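Local atomic coordinates of putative uncharacterized protein (Mycobacterium avium subsp. paratuberculosis, PDB entry 3GT2), a protein that belongs to the NlpC/P60 (peptidase C40) family and is probably a cysteine peptidase, represented here by its P60 domain alone. Residues 98-101 / 102-106. Sequence-based numbering, arbitrary orientation.
Sequences YGPE and GTQSV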
# COMPACT_ATOMS: atom_id res chain seq x y z
N TYR A 98 7.44 -0.03 6.99
CA TYR A 98 8.56 0.75 7.53
C TYR A 98 8.31 1.14 8.97
O TYR A 98 7.17 1.40 9.36
CB TYR A 98 8.82 1.99 6.65
CG TYR A 98 9.25 1.57 5.28
CD1 TYR A 98 10.59 1.36 5.00
CD2 TYR A 98 8.31 1.30 4.28
CE1 TYR A 98 11.00 0.93 3.78
CE2 TYR A 98 8.71 0.86 3.05
CZ TYR A 98 10.06 0.69 2.80
OH TYR A 98 10.48 0.25 1.57
N GLY A 99 9.38 1.16 9.76
CA GLY A 99 9.28 1.54 11.15
C GLY A 99 9.06 0.34 12.04
O GLY A 99 8.75 -0.75 11.54
N PRO A 100 9.23 0.53 13.35
CA PRO A 100 8.99 -0.48 14.39
C PRO A 100 7.57 -1.02 14.29
O PRO A 100 6.62 -0.25 14.38
CB PRO A 100 9.14 0.33 15.69
CG PRO A 100 8.95 1.78 15.26
CD PRO A 100 9.66 1.80 13.94
N GLU A 101 7.43 -2.33 14.09
CA GLU A 101 6.12 -2.94 13.91
C GLU A 101 5.33 -2.30 12.76
O GLU A 101 4.11 -2.29 12.76
CB GLU A 101 5.32 -2.88 15.20
CG GLU A 101 5.92 -3.74 16.31
CD GLU A 101 5.90 -5.22 15.98
OE1 GLU A 101 4.80 -5.81 15.95
OE2 GLU A 101 6.98 -5.80 15.75
N GLY A 102 6.05 -1.77 11.77
CA GLY A 102 5.44 -1.26 10.55
C GLY A 102 4.59 -0.03 10.76
O GLY A 102 3.73 0.26 9.95
N THR A 103 4.85 0.72 11.83
CA THR A 103 4.00 1.87 12.15
C THR A 103 4.33 3.17 11.43
O THR A 103 3.58 4.14 11.53
CB THR A 103 4.00 2.15 13.66
OG1 THR A 103 5.35 2.35 14.10
CG2 THR A 103 3.41 0.97 14.41
N GLN A 104 5.44 3.22 10.71
CA GLN A 104 5.81 4.47 10.04
C GLN A 104 5.19 4.63 8.66
O GLN A 104 4.71 5.70 8.31
CB GLN A 104 7.32 4.64 9.97
CG GLN A 104 7.96 4.91 11.32
CD GLN A 104 9.32 5.55 11.20
OE1 GLN A 104 9.77 5.89 10.10
NE2 GLN A 104 10.00 5.74 12.33
N SER A 105 5.20 3.57 7.87
CA SER A 105 4.64 3.67 6.53
C SER A 105 4.46 2.29 5.89
O SER A 105 4.85 1.26 6.45
CB SER A 105 5.54 4.56 5.66
OG SER A 105 4.92 4.89 4.43
N VAL A 106 3.89 2.28 4.70
CA VAL A 106 3.60 1.05 4.00
C VAL A 106 3.65 1.34 2.51
O VAL A 106 3.44 2.48 2.08
CB VAL A 106 2.20 0.52 4.39
CG1 VAL A 106 1.11 1.58 4.10
CG2 VAL A 106 1.92 -0.81 3.68
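Y98 and S105 pair through their backbones where strands 95-98 and 105-111 meet. Y98 N donates to S105 O at 2.9 Å. Y98 O is gripped twice: Q104 N lies at 2.9 Å from Y98 O, and S105 N donates to the same oxygen in a longer bond. Both N-H groups come from the same face of that carbonyl plane. P100 O also takes two bonds, from T103 N and T103 OG1. T103 OG1 lies 2.9 Å from P100 O, in the plane of that carbonyl. With chi1 at 57°, T103 tucks OG1 over its own backbone, facing P100 O, with CG2 toward E101. G102 N closes the tight turn on G99 O at 2.9 Å.

Two residues, Q104 and S105, stand opposite the single Y98, a classic beta bulge at the mouth of this hairpin. The hairpin joins strand 95-98, at one edge of the four-stranded antiparallel sheet of the P60 domain, to its neighbour 105-111. Its loop turns through E101 and G102, both with positive phi. G102 O is held from outside by S75 OG.

Q104 CB sits 3.3 Å from Y98 O, and its CG packs on G99 CA at 3.6 Å. Y98 and S105 share one sheet face, their CB atoms 4.3 Å apart. The Y98 ring turns its edge to S105 O; its OH bonds R128 O. P100 CG meets T103 OG1 at 3.8 Å.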